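Local coordinates for protein 3-ketosteroid-delta4-5alpha-dehydrogenase (Rhodococcus jostii, PDB 4AT2) that catalyses the flavin-dependent introduction of a double bond between C4 and C5 of 5alpha-3-ketosteroids, a reaction of bacterial steroid breakdown, at residues D316-R322 against E366-T372; T233-V237 against I468-F472; S262-N266 against P281-E286; V187-D191 against G201-M205. All blocks are in the same frame, centred on the assembly; numbering follows the deposited sequence.

Interaction 1: D316-R322 against E366-T372; sequences DPQLIVR and EGAAATT
Asp316 OD1 is gripped by two threonine hydroxyls: Thr372 OG1 gives its proton to the syn lone pair of OD1 at 2.6 Å, and Thr374 OG1, from the steroid pocket, also bonds to this oxygen. Thr372 OG1 in turn accepts from the backbone N of Thr374, so Asp316 and Thr372 probably position this steroid-pocket residue. With CG anti to the backbone N (chi1 -170°), the carboxylate of Asp316 can serve the threonines with one oxygen while OD2 takes Gln318 N from above its plane. That second bond makes Asp316 the N-cap of helix 317-320, a place where a short acidic side chain followed by proline is well suited. A water bridges OD2 to Gly367 O.

Gln318, bent at chi2, lays its amide against Ala370 CB, with CD 3.5 Å from that methyl, and points NE2 at Thr371 O, a bond of 2.8 Å lying nearly in the amide plane. Its OE1 receives Arg322 NH1, which also donates to Gln318 O on an in-plane lone pair. The long extended arm of Arg322 thus spans to the other helix, where NE donates to the anti lone pair of Glu366 OE2 at 2.8 Å, part of a salt bridge and almost straight at 177°; guanidinium and carboxylate planes stand 88° apart. Glycine fits at 367 because the helices approach so closely there: Gly367 CA lies 3.6 Å from Gln318 O, which a CB would strike. Leu319 CD2 fills in beside it, 3.6 Å from Ala368 N.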
loop_
_atom_site.group_PDB
_atom_site.type_symbol
_atom_site.label_atom_id
_atom_site.label_comp_id
_atom_site.label_asym_id
_atom_site.label_seq_id
_atom_site.Cartn_x
_atom_site.Cartn_y
_atom_site.Cartn_z
ATOM N N ASP A 316 -1.518 -4.164 -26.934
ATOM C CA ASP A 316 -0.776 -5.343 -27.330
ATOM C C ASP A 316 0.741 -5.153 -27.173
ATOM O O ASP A 316 1.288 -4.150 -27.638
ATOM C CB ASP A 316 -1.084 -5.725 -28.774
ATOM C CG ASP A 316 -0.512 -7.059 -29.120
ATOM O OD1 ASP A 316 -1.077 -8.063 -28.642
ATOM O OD2 ASP A 316 0.524 -7.108 -29.821
ATOM N N PRO A 317 1.423 -6.121 -26.541
ATOM C CA PRO A 317 2.870 -5.978 -26.346
ATOM C C PRO A 317 3.716 -5.904 -27.619
ATOM O O PRO A 317 4.815 -5.350 -27.581
ATOM C CB PRO A 317 3.227 -7.222 -25.511
ATOM C CG PRO A 317 1.976 -7.490 -24.731
ATOM C CD PRO A 317 0.890 -7.260 -25.762
ATOM N N GLN A 318 3.230 -6.443 -28.738
ATOM C CA GLN A 318 4.007 -6.366 -29.977
ATOM C C GLN A 318 4.071 -4.935 -30.518
ATOM O O GLN A 318 5.012 -4.587 -31.225
ATOM C CB GLN A 318 3.450 -7.319 -31.045
ATOM C CG GLN A 318 3.551 -8.802 -30.657
ATOM C CD GLN A 318 4.836 -9.470 -31.121
ATOM O OE1 GLN A 318 5.903 -8.862 -31.129
ATOM N NE2 GLN A 318 4.731 -10.738 -31.525
ATOM N N LEU A 319 3.070 -4.120 -30.191
ATOM C CA LEU A 319 3.122 -2.684 -30.512
ATOM C C LEU A 319 4.044 -1.964 -29.531
ATOM O O LEU A 319 4.938 -1.199 -29.941
ATOM C CB LEU A 319 1.727 -2.052 -30.469
ATOM C CG LEU A 319 0.745 -2.560 -31.532
ATOM C CD1 LEU A 319 -0.642 -2.012 -31.246
ATOM C CD2 LEU A 319 1.210 -2.163 -32.920
ATOM N N ILE A 320 3.817 -2.210 -28.241
ATOM C CA ILE A 320 4.556 -1.526 -27.174
ATOM C C ILE A 320 6.069 -1.649 -27.385
ATOM O O ILE A 320 6.806 -0.660 -27.297
ATOM C CB ILE A 320 4.157 -2.068 -25.772
ATOM C CG1 ILE A 320 2.677 -1.780 -25.481
ATOM C CG2 ILE A 320 5.015 -1.460 -24.668
ATOM C CD1 ILE A 320 2.151 -2.489 -24.251
ATOM N N VAL A 321 6.530 -2.868 -27.673
ATOM C CA VAL A 321 7.966 -3.139 -27.750
ATOM C C VAL A 321 8.669 -2.410 -28.901
ATOM O O VAL A 321 9.888 -2.241 -28.876
ATOM C CB VAL A 321 8.241 -4.664 -27.781
ATOM C CG1 VAL A 321 8.030 -5.236 -29.182
ATOM C CG2 VAL A 321 9.634 -4.972 -27.258
ATOM N N ARG A 322 7.897 -1.952 -29.888
ATOM C CA ARG A 322 8.444 -1.299 -31.068
ATOM C C ARG A 322 8.372 0.228 -31.025
ATOM O O ARG A 322 8.756 0.897 -31.979
ATOM C CB ARG A 322 7.747 -1.834 -32.330
ATOM C CG ARG A 322 8.131 -3.267 -32.645
ATOM C CD ARG A 322 7.264 -3.856 -33.754
ATOM N NE ARG A 322 7.828 -5.132 -34.176
ATOM C CZ ARG A 322 7.616 -6.302 -33.569
ATOM N NH1 ARG A 322 6.794 -6.404 -32.521
ATOM N NH2 ARG A 322 8.236 -7.384 -34.033
ATOM N N GLU A 366 4.619 -3.012 -38.545
ATOM C CA GLU A 366 5.273 -4.272 -38.213
ATOM C C GLU A 366 4.691 -4.883 -36.942
ATOM O O GLU A 366 4.402 -6.080 -36.890
ATOM C CB GLU A 366 6.783 -4.088 -38.072
ATOM C CG GLU A 366 7.500 -5.374 -37.676
ATOM C CD GLU A 366 8.988 -5.182 -37.563
ATOM O OE1 GLU A 366 9.651 -5.205 -38.622
ATOM O OE2 GLU A 366 9.498 -5.022 -36.424
ATOM N N GLY A 367 4.501 -4.062 -35.916
ATOM C CA GLY A 367 3.929 -4.572 -34.669
ATOM C C GLY A 367 2.498 -5.068 -34.838
ATOM O O GLY A 367 2.103 -6.074 -34.240
ATOM N N ALA A 368 1.727 -4.366 -35.659
ATOM C CA ALA A 368 0.327 -4.704 -35.874
ATOM C C ALA A 368 0.164 -5.984 -36.685
ATOM O O ALA A 368 -0.904 -6.583 -36.665
ATOM C CB ALA A 368 -0.414 -3.546 -36.532
ATOM N N ALA A 369 1.217 -6.389 -37.395
ATOM C CA ALA A 369 1.210 -7.619 -38.196
ATOM C C ALA A 369 1.815 -8.806 -37.440
ATOM O O ALA A 369 1.728 -9.952 -37.898
ATOM C CB ALA A 369 1.961 -7.394 -39.500
ATOM N N ALA A 370 2.443 -8.521 -36.301
ATOM C CA ALA A 370 3.176 -9.531 -35.533
ATOM C C ALA A 370 2.214 -10.475 -34.832
ATOM O O ALA A 370 1.075 -10.108 -34.513
ATOM C CB ALA A 370 4.099 -8.865 -34.513
ATOM N N THR A 371 2.689 -11.689 -34.562
ATOM C CA THR A 371 1.840 -12.747 -34.031
ATOM C C THR A 371 1.499 -12.488 -32.572
ATOM O O THR A 371 2.392 -12.312 -31.743
ATOM C CB THR A 371 2.536 -14.117 -34.162
ATOM O OG1 THR A 371 2.886 -14.346 -35.535
ATOM C CG2 THR A 371 1.628 -15.244 -33.667
ATOM N N THR A 372 0.206 -12.488 -32.257
ATOM C CA THR A 372 -0.240 -12.220 -30.891
ATOM C C THR A 372 -1.507 -12.984 -30.504
ATOM O O THR A 372 -2.375 -13.238 -31.346
ATOM C CB THR A 372 -0.439 -10.710 -30.625
ATOM O OG1 THR A 372 -0.859 -10.525 -29.270
ATOM C CG2 THR A 372 -1.512 -10.095 -31.561
HETATM O O HOH W 1 0.101 -7.093 -32.595
HETATM O O HOH W 2 10.575 -8.025 -35.752
#

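Interaction 2: T233-V237 against I468-F472; sequences TGRVV and IPGLF
Val236 N donates to Pro469 O at 2.9 Å, a nearly straight bond (173°) that joins the start of strand 236-243 to the corner of the chain at 469-470. Beside it, Val236 sends CG2 between two aliphatic neighbours, 4.0 Å from Leu471 CB and 4.2 Å from Ile468 CG2; a beta-branched residue offers this methyl without leaving the extended backbone. On the other flank runs Arg235, extended from CG to NE, its CG 4.1 Å from Pro469 CB; Gly470 CA sits 3.8 Å from its guanidinium plane, off-centre toward the rim. With an alanine here, the guanidinium cover over Gly470 would probably be lost and the proline left only the CB contact.

The partner is a type II beta turn from Ile468 to Leu471. Proline and glycine suit its two central places: Gly470 has a positive phi (83°), and a CB there would collide with Val236 O. Strand 471-473 is an outer strand of the parallel sheet of the FAD-binding fold, whereas strand 236-243 belongs to a separate mixed sheet. Further out, Leu228 packs on both Val236 and Leu471, and Asp231 OD1 accepts from Arg235 N.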
loop_
_atom_site.group_PDB
_atom_site.type_symbol
_atom_site.label_atom_id
_atom_site.label_comp_id
_atom_site.label_asym_id
_atom_site.label_seq_id
_atom_site.Cartn_x
_atom_site.Cartn_y
_atom_site.Cartn_z
ATOM N N THR A 233 -12.362 -23.722 22.949
ATOM C CA THR A 233 -10.906 -23.531 22.930
ATOM C C THR A 233 -10.490 -22.566 21.824
ATOM O O THR A 233 -9.326 -22.163 21.746
ATOM C CB THR A 233 -10.139 -24.860 22.733
ATOM O OG1 THR A 233 -10.223 -25.270 21.357
ATOM C CG2 THR A 233 -10.696 -25.961 23.638
ATOM N N GLY A 234 -11.446 -22.196 20.969
ATOM C CA GLY A 234 -11.157 -21.319 19.835
ATOM C C GLY A 234 -10.799 -22.075 18.562
ATOM O O GLY A 234 -10.503 -21.464 17.537
ATOM N N ARG A 235 -10.816 -23.403 18.620
ATOM C CA ARG A 235 -10.576 -24.232 17.436
ATOM C C ARG A 235 -11.722 -24.087 16.421
ATOM O O ARG A 235 -12.896 -24.092 16.799
ATOM C CB ARG A 235 -10.439 -25.709 17.836
ATOM C CG ARG A 235 -10.210 -26.626 16.645
ATOM C CD ARG A 235 -10.187 -28.115 16.960
ATOM N NE ARG A 235 -9.912 -28.820 15.707
ATOM C CZ ARG A 235 -8.691 -29.040 15.218
ATOM N NH1 ARG A 235 -7.607 -28.673 15.894
ATOM N NH2 ARG A 235 -8.549 -29.644 14.052
ATOM N N VAL A 236 -11.376 -23.975 15.140
ATOM C CA VAL A 236 -12.378 -23.955 14.081
ATOM C C VAL A 236 -12.819 -25.394 13.846
ATOM O O VAL A 236 -11.996 -26.254 13.524
ATOM C CB VAL A 236 -11.827 -23.330 12.783
ATOM C CG1 VAL A 236 -12.822 -23.472 11.643
ATOM C CG2 VAL A 236 -11.501 -21.860 13.013
ATOM N N VAL A 237 -14.118 -25.646 14.011
ATOM C CA VAL A 237 -14.660 -27.007 13.970
ATOM C C VAL A 237 -15.745 -27.165 12.903
ATOM O O VAL A 237 -16.382 -28.213 12.799
ATOM C CB VAL A 237 -15.220 -27.436 15.348
ATOM C CG1 VAL A 237 -14.100 -27.486 16.382
ATOM C CG2 VAL A 237 -16.360 -26.517 15.771
ATOM N N ILE A 468 -4.122 -20.544 14.007
ATOM C CA ILE A 468 -5.453 -20.703 14.566
ATOM C C ILE A 468 -5.803 -22.176 14.371
ATOM O O ILE A 468 -5.875 -22.647 13.234
ATOM C CB ILE A 468 -6.484 -19.799 13.841
ATOM C CG1 ILE A 468 -6.191 -18.318 14.140
ATOM C CG2 ILE A 468 -7.911 -20.174 14.250
ATOM C CD1 ILE A 468 -6.980 -17.332 13.286
ATOM N N PRO A 469 -6.010 -22.922 15.474
ATOM C CA PRO A 469 -6.278 -24.351 15.318
ATOM C C PRO A 469 -7.471 -24.644 14.407
ATOM O O PRO A 469 -8.502 -23.974 14.496
ATOM C CB PRO A 469 -6.542 -24.815 16.764
ATOM C CG PRO A 469 -5.812 -23.819 17.607
ATOM C CD PRO A 469 -6.019 -22.513 16.888
ATOM N N GLY A 470 -7.306 -25.625 13.518
ATOM C CA GLY A 470 -8.370 -26.054 12.624
ATOM C C GLY A 470 -8.546 -25.220 11.366
ATOM O O GLY A 470 -9.409 -25.543 10.545
ATOM N N LEU A 471 -7.757 -24.148 11.219
ATOM C CA LEU A 471 -7.960 -23.187 10.124
ATOM C C LEU A 471 -6.775 -23.076 9.177
ATOM O O LEU A 471 -5.652 -22.773 9.588
ATOM C CB LEU A 471 -8.319 -21.801 10.670
ATOM C CG LEU A 471 -8.879 -20.820 9.626
ATOM C CD1 LEU A 471 -10.173 -21.337 9.004
ATOM C CD2 LEU A 471 -9.071 -19.453 10.275
ATOM N N PHE A 472 -7.062 -23.303 7.900
ATOM C CA PHE A 472 -6.048 -23.315 6.855
ATOM C C PHE A 472 -6.556 -22.490 5.694
ATOM O O PHE A 472 -7.763 -22.227 5.594
ATOM C CB PHE A 472 -5.775 -24.760 6.431
ATOM C CG PHE A 472 -5.446 -25.649 7.596
ATOM C CD1 PHE A 472 -4.136 -25.733 8.061
ATOM C CD2 PHE A 472 -6.463 -26.312 8.290
ATOM C CE1 PHE A 472 -3.834 -26.508 9.170
ATOM C CE2 PHE A 472 -6.165 -27.090 9.403
ATOM C CZ PHE A 472 -4.849 -27.190 9.836
#

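Interaction 3: S262-N266 against P281-E286; sequences SFAYN and PGAAIE. With FAD (flavin-adenine dinucleotide), chain D.
At the edge of the Tyr265 ring, in its plane, lies Ala283 O, while Pro281 CB, Ile285 O and Glu286 CA approach obliquely from the segment 281-286 that curls round it. The hydroxyl donates to Ala283 O at 2.6 Å, a short bond that reaches the oxygen at a C=O...donor angle of 136°, tilted 25° from the carbonyl plane. With CG anti to the carbonyl carbon (chi1 -75°), the ring reaches across the loop: CE1 touches Pro281 CB at 3.7 Å, and CE2 rests on Ala283 CB at 3.5 Å. That same methyl meets Ala264 CB at 3.5 Å, tighter than usual, and the close approach suits two alanines.

A phenylalanine in place of Tyr265 would probably still pack against proline and alanine but leave Ala283 O without its hydroxyl donor and the loop less firmly set.

Tyr265's own segment, 262-266, is shaped by an ST turn, Ser262 OG accepting from Ala264 N at 3.2 Å, and by the type I turn that follows; Asn266 caps helix 267-273. Ser262 OG also bonds to His288 ND1, whose NE2 binds FAD.

On its other side the loop faces the cofactor: Gly282 O comes 3.1 Å from the flavin methyl C8M, and Ile285 CD1 lies 3.7 Å from the phosphate oxygen O2A. The tyrosine bond holds the carbonyl of Ala283, between Gly282 and the pocket residues Ala284 and Ile285, and is therefore likely to steady, from the side away from the cofactor, a backbone that offers FAD mainly small groups and an aliphatic tip.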
loop_
_atom_site.group_PDB
_atom_site.type_symbol
_atom_site.label_atom_id
_atom_site.label_comp_id
_atom_site.label_asym_id
_atom_site.label_seq_id
_atom_site.Cartn_x
_atom_site.Cartn_y
_atom_site.Cartn_z
ATOM N N SER A 262 -10.352 -13.763 -3.693
ATOM C CA SER A 262 -9.841 -12.461 -3.243
ATOM C C SER A 262 -10.936 -11.530 -2.741
ATOM O O SER A 262 -12.082 -11.947 -2.574
ATOM C CB SER A 262 -9.083 -11.802 -4.394
ATOM O OG SER A 262 -9.986 -11.250 -5.351
ATOM N N PHE A 263 -10.567 -10.266 -2.497
ATOM C CA PHE A 263 -11.543 -9.236 -2.119
ATOM C C PHE A 263 -11.806 -8.209 -3.211
ATOM O O PHE A 263 -12.398 -7.166 -2.946
ATOM C CB PHE A 263 -11.183 -8.526 -0.799
ATOM C CG PHE A 263 -9.912 -7.691 -0.832
ATOM C CD1 PHE A 263 -8.659 -8.275 -0.601
ATOM C CD2 PHE A 263 -9.971 -6.306 -1.018
ATOM C CE1 PHE A 263 -7.498 -7.496 -0.580
ATOM C CE2 PHE A 263 -8.816 -5.528 -0.988
ATOM C CZ PHE A 263 -7.575 -6.124 -0.769
ATOM N N ALA A 264 -11.396 -8.526 -4.436
ATOM C CA ALA A 264 -11.422 -7.550 -5.539
ATOM C C ALA A 264 -12.786 -6.883 -5.764
ATOM O O ALA A 264 -12.850 -5.721 -6.160
ATOM C CB ALA A 264 -10.940 -8.194 -6.830
ATOM N N TYR A 265 -13.871 -7.614 -5.524
ATOM C CA TYR A 265 -15.203 -7.060 -5.747
ATOM C C TYR A 265 -15.909 -6.516 -4.509
ATOM O O TYR A 265 -17.072 -6.122 -4.562
ATOM C CB TYR A 265 -16.053 -8.012 -6.600
ATOM C CG TYR A 265 -15.583 -7.933 -8.042
ATOM C CD1 TYR A 265 -15.806 -6.777 -8.799
ATOM C CD2 TYR A 265 -14.876 -8.979 -8.638
ATOM C CE1 TYR A 265 -15.356 -6.675 -10.108
ATOM C CE2 TYR A 265 -14.428 -8.888 -9.957
ATOM C CZ TYR A 265 -14.667 -7.729 -10.682
ATOM O OH TYR A 265 -14.218 -7.602 -11.984
ATOM N N ASN A 266 -15.182 -6.442 -3.402
ATOM C CA ASN A 266 -15.689 -5.805 -2.200
ATOM C C ASN A 266 -15.279 -4.320 -2.194
ATOM O O ASN A 266 -14.121 -3.993 -1.947
ATOM C CB ASN A 266 -15.169 -6.559 -0.960
ATOM C CG ASN A 266 -15.737 -6.022 0.338
ATOM O OD1 ASN A 266 -15.835 -4.808 0.528
ATOM N ND2 ASN A 266 -16.085 -6.929 1.263
ATOM N N PRO A 281 -11.611 -2.238 -11.793
ATOM C CA PRO A 281 -11.574 -3.670 -11.497
ATOM C C PRO A 281 -11.198 -4.511 -12.717
ATOM O O PRO A 281 -11.657 -4.241 -13.835
ATOM C CB PRO A 281 -13.020 -3.970 -11.077
ATOM C CG PRO A 281 -13.821 -2.975 -11.841
ATOM C CD PRO A 281 -12.996 -1.723 -11.752
ATOM N N GLY A 282 -10.365 -5.525 -12.486
ATOM C CA GLY A 282 -9.957 -6.448 -13.538
ATOM C C GLY A 282 -10.195 -7.911 -13.187
ATOM O O GLY A 282 -10.058 -8.774 -14.059
ATOM N N ALA A 283 -10.554 -8.197 -11.927
ATOM C CA ALA A 283 -10.741 -9.592 -11.474
ATOM C C ALA A 283 -11.858 -10.296 -12.238
ATOM O O ALA A 283 -12.796 -9.652 -12.715
ATOM C CB ALA A 283 -10.983 -9.671 -9.970
ATOM N N ALA A 284 -11.745 -11.618 -12.345
ATOM C CA ALA A 284 -12.606 -12.405 -13.233
ATOM C C ALA A 284 -14.038 -12.592 -12.736
ATOM O O ALA A 284 -14.975 -12.499 -13.529
ATOM C CB ALA A 284 -11.969 -13.757 -13.533
ATOM N N ILE A 285 -14.208 -12.861 -11.441
ATOM C CA ILE A 285 -15.538 -13.216 -10.905
ATOM C C ILE A 285 -15.963 -12.389 -9.688
ATOM O O ILE A 285 -15.132 -12.044 -8.848
ATOM C CB ILE A 285 -15.668 -14.743 -10.625
ATOM C CG1 ILE A 285 -14.739 -15.192 -9.485
ATOM C CG2 ILE A 285 -15.392 -15.550 -11.898
ATOM C CD1 ILE A 285 -15.017 -16.592 -8.956
ATOM N N GLU A 286 -17.262 -12.099 -9.595
ATOM C CA GLU A 286 -17.821 -11.272 -8.510
ATOM C C GLU A 286 -17.934 -11.981 -7.158
ATOM O O GLU A 286 -18.139 -11.333 -6.129
ATOM C CB GLU A 286 -19.164 -10.641 -8.908
ATOM C CG GLU A 286 -20.336 -11.605 -9.068
ATOM C CD GLU A 286 -21.658 -10.903 -9.375
ATOM O OE1 GLU A 286 -21.648 -9.832 -10.028
ATOM O OE2 GLU A 286 -22.719 -11.427 -8.963
HETATM P PA FAD D . -10.903 -19.120 -7.646
HETATM O O1A FAD D . -10.235 -19.951 -8.670
HETATM O O2A FAD D . -11.729 -17.984 -8.081
HETATM O O5B FAD D . -11.798 -20.088 -6.737
HETATM C C5B FAD D . -12.528 -19.579 -5.616
HETATM C C4B FAD D . -13.879 -20.310 -5.540
HETATM O O4B FAD D . -14.479 -19.868 -4.303
HETATM C C3B FAD D . -14.798 -19.840 -6.675
HETATM O O3B FAD D . -15.322 -20.998 -7.373
HETATM C C2B FAD D . -15.895 -19.047 -5.956
HETATM O O2B FAD D . -17.170 -19.203 -6.635
HETATM C C1B FAD D . -15.906 -19.703 -4.577
HETATM N N9A FAD D . -16.452 -18.843 -3.504
HETATM C C8A FAD D . -16.377 -17.512 -3.372
HETATM N N7A FAD D . -17.000 -17.171 -2.246
HETATM C C5A FAD D . -17.458 -18.294 -1.659
HETATM C C6A FAD D . -18.152 -18.549 -0.522
HETATM N N6A FAD D . -18.497 -17.532 0.268
HETATM N N1A FAD D . -18.497 -19.798 -0.167
HETATM C C2A FAD D . -18.136 -20.873 -0.965
HETATM N N3A FAD D . -17.428 -20.603 -2.133
HETATM C C4A FAD D . -17.111 -19.319 -2.448
HETATM N N1 FAD D . -3.286 -15.944 -12.560
HETATM C C2 FAD D . -2.228 -16.768 -12.900
HETATM O O2 FAD D . -1.451 -17.134 -12.028
HETATM N N3 FAD D . -2.054 -17.182 -14.229
HETATM C C4 FAD D . -2.923 -16.732 -15.225
HETATM O O4 FAD D . -2.730 -17.104 -16.386
HETATM C C4X FAD D . -3.989 -15.893 -14.880
HETATM N N5 FAD D . -4.838 -15.419 -15.824
HETATM C C5X FAD D . -5.704 -14.437 -15.505
HETATM C C6 FAD D . -6.404 -13.761 -16.510
HETATM C C7 FAD D . -7.316 -12.753 -16.190
HETATM C C7M FAD D . -7.993 -12.106 -17.243
HETATM C C8 FAD D . -7.527 -12.401 -14.840
HETATM C C8M FAD D . -8.437 -11.399 -14.445
HETATM C C9 FAD D . -6.835 -13.087 -13.839
HETATM C C9A FAD D . -5.907 -14.087 -14.166
HETATM N N10 FAD D . -5.206 -14.732 -13.202
HETATM C C10 FAD D . -4.167 -15.503 -13.552
HETATM C "C1'" FAD D . -5.586 -14.686 -11.766
HETATM C "C2'" FAD D . -6.198 -16.031 -11.347
HETATM O "O2'" FAD D . -7.241 -16.309 -12.284
HETATM C "C3'" FAD D . -6.781 -15.957 -9.927
HETATM O "O3'" FAD D . -6.004 -15.105 -9.068
HETATM C "C4'" FAD D . -6.857 -17.370 -9.326
HETATM O "O4'" FAD D . -7.637 -18.191 -10.208
HETATM C "C5'" FAD D . -7.517 -17.337 -7.946
HETATM O "O5'" FAD D . -7.487 -18.667 -7.395
HETATM P P FAD D . -8.387 -19.028 -6.107
HETATM O O1P FAD D . -8.037 -18.160 -4.978
HETATM O O2P FAD D . -8.359 -20.520 -5.948
HETATM O O3P FAD D . -9.853 -18.480 -6.566
#

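Interaction 4: V187-D191 against G201-M205; sequences VPQMD and GYMLM
Met190 crosses Met203 at a slant, CG to CG at 3.7 Å, with its sulfur SD also 3.7 Å from Met203 CG. The chain of Met190 is extended, CG anti to the backbone N (chi1 -174°), and this stretch carries its CE on to Tyr202 CB at 4.3 Å. Met203 does the reverse: it starts toward the loop but bends at chi2 and chi3, so its CB and CG make the contact while its end turns off. Flexible, unbranched methionines suit such a crossing.

Next to them Pro188 sets its ring on the first turn of the helix, CB 4.1 Å from Met203 CB and CG 4.2 Å from Leu204 CB. A rigid ring is apt here, covering two successive helix residues. Gln189, whose CB points away from the helix, bonds through NE2 to Asp161 OD2.

Gly201 O accepts from both Leu204 N and Met205 N, closing the first turn. Leu204 also packs on Ile51 at the start of helix 51-62, within what is probably the Rossmann-type GxGxxG motif. The arrangement is apolar loop-to-helix packing at the start of helix 202-214, within the FAD-binding fold.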
loop_
_atom_site.group_PDB
_atom_site.type_symbol
_atom_site.label_atom_id
_atom_site.label_comp_id
_atom_site.label_asym_id
_atom_site.label_seq_id
_atom_site.Cartn_x
_atom_site.Cartn_y
_atom_site.Cartn_z
ATOM N N VAL A 187 2.480 -23.219 -19.165
ATOM C CA VAL A 187 1.085 -23.051 -19.609
ATOM C C VAL A 187 0.541 -24.392 -20.080
ATOM O O VAL A 187 1.114 -25.000 -20.977
ATOM C CB VAL A 187 0.983 -22.003 -20.747
ATOM C CG1 VAL A 187 -0.475 -21.725 -21.125
ATOM C CG2 VAL A 187 1.673 -20.707 -20.329
ATOM N N PRO A 188 -0.552 -24.872 -19.467
ATOM C CA PRO A 188 -1.083 -26.163 -19.903
ATOM C C PRO A 188 -1.490 -26.165 -21.376
ATOM O O PRO A 188 -1.895 -25.136 -21.917
ATOM C CB PRO A 188 -2.301 -26.362 -18.996
ATOM C CG PRO A 188 -1.935 -25.632 -17.749
ATOM C CD PRO A 188 -1.217 -24.404 -18.233
ATOM N N GLN A 189 -1.373 -27.330 -22.005
ATOM C CA GLN A 189 -1.637 -27.481 -23.429
ATOM C C GLN A 189 -3.139 -27.523 -23.665
ATOM O O GLN A 189 -3.844 -28.370 -23.109
ATOM C CB GLN A 189 -0.970 -28.754 -23.960
ATOM C CG GLN A 189 -0.982 -28.886 -25.479
ATOM C CD GLN A 189 -0.280 -30.143 -25.964
ATOM O OE1 GLN A 189 0.020 -31.052 -25.181
ATOM N NE2 GLN A 189 -0.005 -30.197 -27.262
ATOM N N MET A 190 -3.610 -26.598 -24.492
ATOM C CA MET A 190 -5.025 -26.444 -24.776
ATOM C C MET A 190 -5.205 -25.706 -26.097
ATOM O O MET A 190 -4.481 -24.750 -26.381
ATOM C CB MET A 190 -5.687 -25.656 -23.649
ATOM C CG MET A 190 -7.193 -25.546 -23.747
ATOM S SD MET A 190 -7.824 -24.654 -22.319
ATOM C CE MET A 190 -9.488 -24.284 -22.885
ATOM N N ASP A 191 -6.163 -26.165 -26.900
ATOM C CA ASP A 191 -6.538 -25.472 -28.136
ATOM C C ASP A 191 -7.729 -24.536 -27.925
ATOM O O ASP A 191 -8.599 -24.795 -27.083
ATOM C CB ASP A 191 -6.853 -26.479 -29.242
ATOM C CG ASP A 191 -5.629 -27.268 -29.678
ATOM O OD1 ASP A 191 -4.569 -26.651 -29.928
ATOM O OD2 ASP A 191 -5.735 -28.509 -29.774
ATOM N N GLY A 201 -6.431 -21.824 -18.151
ATOM C CA GLY A 201 -6.633 -22.228 -16.761
ATOM C C GLY A 201 -7.597 -23.393 -16.616
ATOM O O GLY A 201 -7.514 -24.157 -15.652
ATOM N N TYR A 202 -8.512 -23.533 -17.576
ATOM C CA TYR A 202 -9.430 -24.671 -17.596
ATOM C C TYR A 202 -8.697 -26.013 -17.688
ATOM O O TYR A 202 -9.126 -26.996 -17.083
ATOM C CB TYR A 202 -10.442 -24.533 -18.742
ATOM C CG TYR A 202 -11.376 -25.710 -18.861
ATOM C CD1 TYR A 202 -12.505 -25.813 -18.045
ATOM C CD2 TYR A 202 -11.124 -26.730 -19.778
ATOM C CE1 TYR A 202 -13.367 -26.896 -18.150
ATOM C CE2 TYR A 202 -11.977 -27.818 -19.886
ATOM C CZ TYR A 202 -13.091 -27.892 -19.068
ATOM O OH TYR A 202 -13.936 -28.977 -19.176
ATOM N N MET A 203 -7.601 -26.056 -18.447
ATOM C CA MET A 203 -6.837 -27.301 -18.583
ATOM C C MET A 203 -5.862 -27.541 -17.435
ATOM O O MET A 203 -5.187 -28.571 -17.397
ATOM C CB MET A 203 -6.149 -27.421 -19.954
ATOM C CG MET A 203 -7.041 -28.028 -21.034
ATOM S SD MET A 203 -7.856 -29.581 -20.578
ATOM C CE MET A 203 -6.430 -30.630 -20.281
ATOM N N LEU A 204 -5.788 -26.591 -16.502
ATOM C CA LEU A 204 -5.217 -26.876 -15.197
ATOM C C LEU A 204 -6.307 -27.487 -14.314
ATOM O O LEU A 204 -6.095 -28.532 -13.698
ATOM C CB LEU A 204 -4.635 -25.616 -14.554
ATOM C CG LEU A 204 -4.195 -25.694 -13.087
ATOM C CD1 LEU A 204 -3.123 -26.757 -12.854
ATOM C CD2 LEU A 204 -3.710 -24.330 -12.622
ATOM N N MET A 205 -7.475 -26.842 -14.277
ATOM C CA MET A 205 -8.576 -27.269 -13.405
ATOM C C MET A 205 -9.137 -28.655 -13.709
ATOM O O MET A 205 -9.341 -29.453 -12.796
ATOM C CB MET A 205 -9.736 -26.270 -13.460
ATOM C CG MET A 205 -9.585 -25.055 -12.574
ATOM S SD MET A 205 -9.261 -25.421 -10.830
ATOM C CE MET A 205 -10.808 -26.105 -10.278
#

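From the N terminus, interaction 4 closes first, a short loop with nine residues between its segments that returns the chain to helix 202-214. Interaction 2 then opens at 233-237 and closes only at 468-472, enclosing 230 residues; the contact ties the mixed sheet to the edge of the parallel sheet. Nested inside are two contacts in series: interaction 3, round helix 267-273 beside the cofactor, and interaction 1, which pairs helices 317-320 and 361-369 near the steroid. None cross. Interactions 1 and 2 lie on opposite sides of the chain's centre, their centres about 52 Å apart, whereas the centres of 3 and 4 are about 22 Å apart.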